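Local coordinates for proline iminopeptidase-related protein (Thermus thermophilus, PDB 2YYS) that is of unknown function but is related to proline iminopeptidases and may act as a peptidase of the S33 family of alpha/beta hydrolases, at residues L113-L124 / E217-V225. Sequence-based numbering, arbitrary orientation.
Sequences LRRFPQAEGAIL and ERRPLYVLV
Arg219 meets Leu113 at the start of a parallel strand pairing in the alpha/beta-hydrolase fold, where strands 119-125 and 221-226 lie next to each other in the central sheet although the chain between their segments is mostly helical. The case illustrates how an arginine can extend a strand pair ahead of its first backbone bond, here Ala122 N to Pro220 O. Arg219, which precedes its own strand, reaches the last turn of helix 105-115 and the type I turn from Phe116 to Ala119, where the carbonyls of Leu113, Phe116 and Ala119 converge. Arg219 NH1 donates to Leu113 O at 2.8 Å, arriving well above the carbonyl plane, whereas its NH2 meets Ala119 O in the carbonyl plane at 2.9 Å and adds weak bonds to Leu113 O and Phe116 O. A bend at chi3 (-65°) turns the guanidinium into this cluster. Leu113 CD2 lies over the centre of one guanidinium face, 3.8 Å from Arg219 CZ. Glu217 grips the group side-on, OE2 with NE and OE1 with NH1, and OE2 also accepts the backbone N of Arg219; this salt bridge probably steadies the charge and helps to fix the rotation of the guanidinium.

Farther along, the strands run 10° from parallel, and Tyr222 is bonded through both its N and its O, to Ala122 O and Leu124 N, the latter bond 2.8 Å long. Leu124 O in turn accepts from Leu224 N, while Leu124 CB and CG rest against Tyr222 O. Ala122, Leu124, Leu221 and Val223 share one face of the sheet; Ile123 and Tyr222 occupy the other, against helix 262-274. On the first face, Leu221 CD1 reaches helix 105-115, touching Leu113 CD1 at 3.6 Å and pressing closely on Ala122 CB at 3.4 Å.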
ATOM      1  N   LEU A 113      -0.841  -5.708 -12.024  1.00 18.03           N
ATOM      2  CA  LEU A 113      -1.867  -6.601 -12.577  1.00 18.82           C
ATOM      3  C   LEU A 113      -2.195  -6.284 -14.035  1.00 18.87           C
ATOM      4  O   LEU A 113      -2.297  -7.180 -14.862  1.00 18.97           O
ATOM      5  CB  LEU A 113      -3.148  -6.533 -11.755  1.00 18.88           C
ATOM      6  CG  LEU A 113      -3.140  -7.249 -10.410  1.00 19.77           C
ATOM      7  CD1 LEU A 113      -4.298  -6.735  -9.567  1.00 20.66           C
ATOM      8  CD2 LEU A 113      -3.231  -8.738 -10.587  1.00 19.60           C
ATOM      9  N   ARG A 114      -2.347  -5.008 -14.354  1.00 19.57           N
ATOM     10  CA  ARG A 114      -2.767  -4.615 -15.689  1.00 20.23           C
ATOM     11  C   ARG A 114      -1.717  -5.002 -16.726  1.00 20.71           C
ATOM     12  O   ARG A 114      -2.051  -5.512 -17.796  1.00 20.72           O
ATOM     13  CB  ARG A 114      -3.026  -3.115 -15.736  1.00 20.56           C
ATOM     14  CG  ARG A 114      -3.675  -2.643 -17.033  1.00 21.59           C
ATOM     15  CD  ARG A 114      -3.879  -1.146 -17.111  1.00 21.56           C
ATOM     16  NE  ARG A 114      -2.622  -0.399 -17.061  1.00 22.43           N
ATOM     17  CZ  ARG A 114      -1.758  -0.245 -18.071  1.00 23.27           C
ATOM     18  NH1 ARG A 114      -1.978  -0.786 -19.264  1.00 23.78           N
ATOM     19  NH2 ARG A 114      -0.659   0.465 -17.889  1.00 22.38           N
ATOM     20  N   ARG A 115      -0.449  -4.785 -16.390  1.00 20.65           N
ATOM     21  CA  ARG A 115       0.639  -4.989 -17.337  1.00 21.03           C
ATOM     22  C   ARG A 115       1.191  -6.407 -17.334  1.00 21.12           C
ATOM     23  O   ARG A 115       1.832  -6.810 -18.291  1.00 21.54           O
ATOM     24  CB  ARG A 115       1.777  -3.999 -17.061  1.00 20.70           C
ATOM     25  CG  ARG A 115       1.347  -2.562 -17.240  1.00 21.81           C
ATOM     26  CD  ARG A 115       2.379  -1.540 -16.864  1.00 21.48           C
ATOM     27  NE  ARG A 115       3.636  -1.795 -17.544  1.00 21.85           N
ATOM     28  CZ  ARG A 115       4.787  -1.211 -17.253  1.00 23.26           C
ATOM     29  NH1 ARG A 115       4.872  -0.314 -16.279  1.00 23.09           N
ATOM     30  NH2 ARG A 115       5.868  -1.528 -17.952  1.00 24.70           N
ATOM     31  N   PHE A 116       0.952  -7.175 -16.278  1.00 21.44           N
ATOM     32  CA  PHE A 116       1.712  -8.415 -16.084  1.00 21.77           C
ATOM     33  C   PHE A 116       0.815  -9.601 -15.702  1.00 22.11           C
ATOM     34  O   PHE A 116       0.308  -9.672 -14.589  1.00 20.83           O
ATOM     35  CB  PHE A 116       2.851  -8.189 -15.083  1.00 22.16           C
ATOM     36  CG  PHE A 116       3.917  -7.265 -15.605  1.00 23.63           C
ATOM     37  CD1 PHE A 116       4.736  -7.662 -16.662  1.00 26.40           C
ATOM     38  CD2 PHE A 116       4.073  -5.980 -15.087  1.00 26.15           C
ATOM     39  CE1 PHE A 116       5.718  -6.797 -17.183  1.00 26.61           C
ATOM     40  CE2 PHE A 116       5.052  -5.109 -15.598  1.00 25.77           C
ATOM     41  CZ  PHE A 116       5.868  -5.520 -16.648  1.00 26.90           C
ATOM     42  N   PRO A 117       0.615 -10.526 -16.645  1.00 22.84           N
ATOM     43  CA  PRO A 117      -0.223 -11.704 -16.390  1.00 23.56           C
ATOM     44  C   PRO A 117       0.396 -12.672 -15.365  1.00 23.13           C
ATOM     45  O   PRO A 117      -0.304 -13.529 -14.829  1.00 23.05           O
ATOM     46  CB  PRO A 117      -0.390 -12.334 -17.789  1.00 23.92           C
ATOM     47  CG  PRO A 117       0.778 -11.884 -18.561  1.00 24.49           C
ATOM     48  CD  PRO A 117       1.151 -10.520 -18.018  1.00 23.20           C
ATOM     49  N   GLN A 118       1.682 -12.490 -15.072  1.00 22.88           N
ATOM     50  CA  GLN A 118       2.368 -13.199 -13.988  1.00 22.81           C
ATOM     51  C   GLN A 118       1.746 -12.914 -12.617  1.00 21.68           C
ATOM     52  O   GLN A 118       1.826 -13.744 -11.723  1.00 20.85           O
ATOM     53  CB  GLN A 118       3.849 -12.799 -13.918  1.00 23.41           C
ATOM     54  CG  GLN A 118       4.673 -13.181 -15.128  1.00 25.09           C
ATOM     55  CD  GLN A 118       4.815 -12.038 -16.120  1.00 27.19           C
ATOM     56  OE1 GLN A 118       3.865 -11.293 -16.357  1.00 26.49           O
ATOM     57  NE2 GLN A 118       5.996 -11.902 -16.700  1.00 27.77           N
ATOM     58  N   ALA A 119       1.180 -11.720 -12.448  1.00 20.71           N
ATOM     59  CA  ALA A 119       0.459 -11.379 -11.225  1.00 20.21           C
ATOM     60  C   ALA A 119      -0.913 -12.058 -11.211  1.00 19.73           C
ATOM     61  O   ALA A 119      -1.724 -11.820 -12.082  1.00 19.64           O
ATOM     62  CB  ALA A 119       0.312  -9.893 -11.116  1.00 20.22           C
ATOM     63  N   GLU A 120      -1.168 -12.886 -10.209  1.00 19.56           N
ATOM     64  CA  GLU A 120      -2.310 -13.799 -10.210  1.00 19.80           C
ATOM     65  C   GLU A 120      -3.521 -13.274  -9.436  1.00 19.57           C
ATOM     66  O   GLU A 120      -4.622 -13.805  -9.568  1.00 19.41           O
ATOM     67  CB  GLU A 120      -1.880 -15.136  -9.621  1.00 19.88           C
ATOM     68  CG  GLU A 120      -0.780 -15.821 -10.418  1.00 21.60           C
ATOM     69  CD  GLU A 120      -0.448 -17.203  -9.872  1.00 23.69           C
ATOM     70  OE1 GLU A 120      -0.012 -17.285  -8.707  1.00 23.08           O
ATOM     71  OE2 GLU A 120      -0.631 -18.205 -10.602  1.00 26.35           O
ATOM     72  N   GLY A 121      -3.311 -12.228  -8.645  1.00 19.45           N
ATOM     73  CA  GLY A 121      -4.374 -11.637  -7.852  1.00 19.61           C
ATOM     74  C   GLY A 121      -3.846 -10.615  -6.857  1.00 19.67           C
ATOM     75  O   GLY A 121      -2.642 -10.383  -6.772  1.00 19.66           O
ATOM     76  N   ALA A 122      -4.740  -9.995  -6.093  1.00 19.38           N
ATOM     77  CA  ALA A 122      -4.312  -9.010  -5.110  1.00 18.85           C
ATOM     78  C   ALA A 122      -5.320  -8.787  -4.006  1.00 18.28           C
ATOM     79  O   ALA A 122      -6.523  -8.968  -4.193  1.00 19.15           O
ATOM     80  CB  ALA A 122      -3.967  -7.674  -5.786  1.00 18.79           C
ATOM     81  N   ILE A 123      -4.799  -8.420  -2.846  1.00 16.73           N
ATOM     82  CA  ILE A 123      -5.587  -7.896  -1.756  1.00 16.27           C
ATOM     83  C   ILE A 123      -5.115  -6.461  -1.561  1.00 15.89           C
ATOM     84  O   ILE A 123      -3.927  -6.213  -1.305  1.00 15.56           O
ATOM     85  CB  ILE A 123      -5.400  -8.745  -0.476  1.00 16.03           C
ATOM     86  CG1 ILE A 123      -5.860 -10.180  -0.744  1.00 16.48           C
ATOM     87  CG2 ILE A 123      -6.193  -8.145   0.671  1.00 15.29           C
ATOM     88  CD1 ILE A 123      -5.570 -11.190   0.377  1.00 16.50           C
ATOM     89  N   LEU A 124      -6.044  -5.529  -1.742  1.00 15.59           N
ATOM     90  CA  LEU A 124      -5.809  -4.108  -1.548  1.00 15.83           C
ATOM     91  C   LEU A 124      -6.318  -3.679  -0.172  1.00 16.11           C
ATOM     92  O   LEU A 124      -7.525  -3.678   0.096  1.00 16.37           O
ATOM     93  CB  LEU A 124      -6.518  -3.310  -2.639  1.00 15.97           C
ATOM     94  CG  LEU A 124      -6.378  -3.811  -4.083  1.00 16.54           C
ATOM     95  CD1 LEU A 124      -7.159  -2.908  -5.063  1.00 16.44           C
ATOM     96  CD2 LEU A 124      -4.928  -3.881  -4.489  1.00 14.86           C
ATOM     97  N   GLU A 217     -11.955  -6.774 -13.086  1.00 22.23           N
ATOM     98  CA  GLU A 217     -10.796  -7.647 -13.084  1.00 22.27           C
ATOM     99  C   GLU A 217     -11.253  -9.090 -12.943  1.00 22.30           C
ATOM    100  O   GLU A 217     -11.919  -9.465 -11.962  1.00 21.79           O
ATOM    101  CB  GLU A 217      -9.850  -7.272 -11.928  1.00 22.33           C
ATOM    102  CG  GLU A 217      -8.627  -8.177 -11.790  1.00 23.09           C
ATOM    103  CD  GLU A 217      -7.856  -8.315 -13.079  1.00 24.00           C
ATOM    104  OE1 GLU A 217      -7.331  -7.299 -13.553  1.00 25.71           O
ATOM    105  OE2 GLU A 217      -7.799  -9.429 -13.645  1.00 24.24           O
ATOM    106  N   ARG A 218     -10.858  -9.897 -13.918  1.00 22.62           N
ATOM    107  CA  ARG A 218     -11.136 -11.325 -13.942  1.00 23.34           C
ATOM    108  C   ARG A 218     -10.450 -12.062 -12.793  1.00 22.42           C
ATOM    109  O   ARG A 218     -11.054 -12.897 -12.140  1.00 22.49           O
ATOM    110  CB  ARG A 218     -10.621 -11.885 -15.267  1.00 24.56           C
ATOM    111  CG  ARG A 218     -10.773 -13.375 -15.424  1.00 29.03           C
ATOM    112  CD  ARG A 218     -10.972 -13.794 -16.865  1.00 34.94           C
ATOM    113  NE  ARG A 218     -10.859 -15.241 -17.069  1.00 39.47           N
ATOM    114  CZ  ARG A 218     -11.725 -16.171 -16.635  1.00 42.08           C
ATOM    115  NH1 ARG A 218     -12.814 -15.851 -15.931  1.00 43.12           N
ATOM    116  NH2 ARG A 218     -11.496 -17.451 -16.922  1.00 41.59           N
ATOM    117  N   ARG A 219      -9.173 -11.770 -12.572  1.00 21.45           N
ATOM    118  CA  ARG A 219      -8.424 -12.371 -11.473  1.00 20.96           C
ATOM    119  C   ARG A 219      -9.015 -11.968 -10.124  1.00 20.30           C
ATOM    120  O   ARG A 219      -9.620 -10.915  -9.996  1.00 20.23           O
ATOM    121  CB  ARG A 219      -6.946 -11.966 -11.530  1.00 20.87           C
ATOM    122  CG  ARG A 219      -6.132 -12.672 -12.621  1.00 21.01           C
ATOM    123  CD  ARG A 219      -4.830 -11.963 -12.954  1.00 21.16           C
ATOM    124  NE  ARG A 219      -5.104 -10.658 -13.542  1.00 19.70           N
ATOM    125  CZ  ARG A 219      -4.216  -9.859 -14.107  1.00 20.52           C
ATOM    126  NH1 ARG A 219      -4.631  -8.710 -14.618  1.00 19.02           N
ATOM    127  NH2 ARG A 219      -2.925 -10.181 -14.167  1.00 20.67           N
ATOM    128  N   PRO A 220      -8.836 -12.818  -9.124  1.00 20.51           N
ATOM    129  CA  PRO A 220      -9.308 -12.537  -7.764  1.00 20.70           C
ATOM    130  C   PRO A 220      -8.677 -11.289  -7.143  1.00 21.09           C
ATOM    131  O   PRO A 220      -7.461 -11.166  -7.078  1.00 20.31           O
ATOM    132  CB  PRO A 220      -8.911 -13.788  -6.974  1.00 20.80           C
ATOM    133  CG  PRO A 220      -8.094 -14.620  -7.862  1.00 20.93           C
ATOM    134  CD  PRO A 220      -8.200 -14.139  -9.240  1.00 20.45           C
ATOM    135  N   LEU A 221      -9.540 -10.395  -6.679  1.00 21.43           N
ATOM    136  CA  LEU A 221      -9.167  -9.103  -6.134  1.00 22.47           C
ATOM    137  C   LEU A 221     -10.101  -8.830  -4.950  1.00 22.45           C
ATOM    138  O   LEU A 221     -11.310  -9.048  -5.053  1.00 22.76           O
ATOM    139  CB  LEU A 221      -9.338  -8.048  -7.229  1.00 22.72           C
ATOM    140  CG  LEU A 221      -8.481  -6.786  -7.308  1.00 26.11           C
ATOM    141  CD1 LEU A 221      -7.031  -7.083  -7.220  1.00 28.52           C
ATOM    142  CD2 LEU A 221      -8.749  -6.081  -8.629  1.00 27.86           C
ATOM    143  N   TYR A 222      -9.549  -8.362  -3.837  1.00 22.16           N
ATOM    144  CA  TYR A 222     -10.328  -8.075  -2.636  1.00 22.62           C
ATOM    145  C   TYR A 222      -9.917  -6.714  -2.095  1.00 21.30           C
ATOM    146  O   TYR A 222      -8.742  -6.354  -2.137  1.00 21.22           O
ATOM    147  CB  TYR A 222     -10.048  -9.127  -1.555  1.00 23.57           C
ATOM    148  CG  TYR A 222     -11.227  -9.978  -1.143  1.00 28.81           C
ATOM    149  CD1 TYR A 222     -11.731 -10.944  -2.007  1.00 34.39           C
ATOM    150  CD2 TYR A 222     -11.828  -9.831   0.122  1.00 34.05           C
ATOM    151  CE1 TYR A 222     -12.809 -11.750  -1.641  1.00 37.65           C
ATOM    152  CE2 TYR A 222     -12.920 -10.633   0.508  1.00 36.38           C
ATOM    153  CZ  TYR A 222     -13.408 -11.596  -0.386  1.00 38.80           C
ATOM    154  OH  TYR A 222     -14.479 -12.415  -0.051  1.00 41.92           O
ATOM    155  N   VAL A 223     -10.884  -5.981  -1.567  1.00 19.54           N
ATOM    156  CA  VAL A 223     -10.636  -4.711  -0.925  1.00 18.43           C
ATOM    157  C   VAL A 223     -11.031  -4.834   0.544  1.00 18.30           C
ATOM    158  O   VAL A 223     -12.144  -5.240   0.863  1.00 16.64           O
ATOM    159  CB  VAL A 223     -11.432  -3.568  -1.582  1.00 18.13           C
ATOM    160  CG1 VAL A 223     -11.219  -2.273  -0.828  1.00 17.86           C
ATOM    161  CG2 VAL A 223     -11.033  -3.406  -3.058  1.00 17.96           C
ATOM    162  N   LEU A 224     -10.088  -4.500   1.417  1.00 18.28           N
ATOM    163  CA  LEU A 224     -10.298  -4.437   2.862  1.00 19.31           C
ATOM    164  C   LEU A 224      -9.952  -3.039   3.306  1.00 18.45           C
ATOM    165  O   LEU A 224      -8.878  -2.536   2.982  1.00 18.07           O
ATOM    166  CB  LEU A 224      -9.363  -5.394   3.603  1.00 19.92           C
ATOM    167  CG  LEU A 224      -9.775  -6.834   3.857  1.00 23.65           C
ATOM    168  CD1 LEU A 224     -10.028  -7.561   2.575  1.00 26.41           C
ATOM    169  CD2 LEU A 224      -8.681  -7.543   4.657  1.00 25.56           C
ATOM    170  N   VAL A 225     -10.837  -2.418   4.068  1.00 18.15           N
ATOM    171  CA  VAL A 225     -10.640  -1.035   4.471  1.00 18.04           C
ATOM    172  C   VAL A 225     -11.329  -0.743   5.801  1.00 18.05           C
ATOM    173  O   VAL A 225     -12.320  -1.369   6.154  1.00 17.85           O
ATOM    174  CB  VAL A 225     -11.149  -0.088   3.352  1.00 17.97           C
ATOM    175  CG1 VAL A 225     -12.662  -0.200   3.188  1.00 18.99           C
ATOM    176  CG2 VAL A 225     -10.730   1.355   3.603  1.00 17.82           C
TER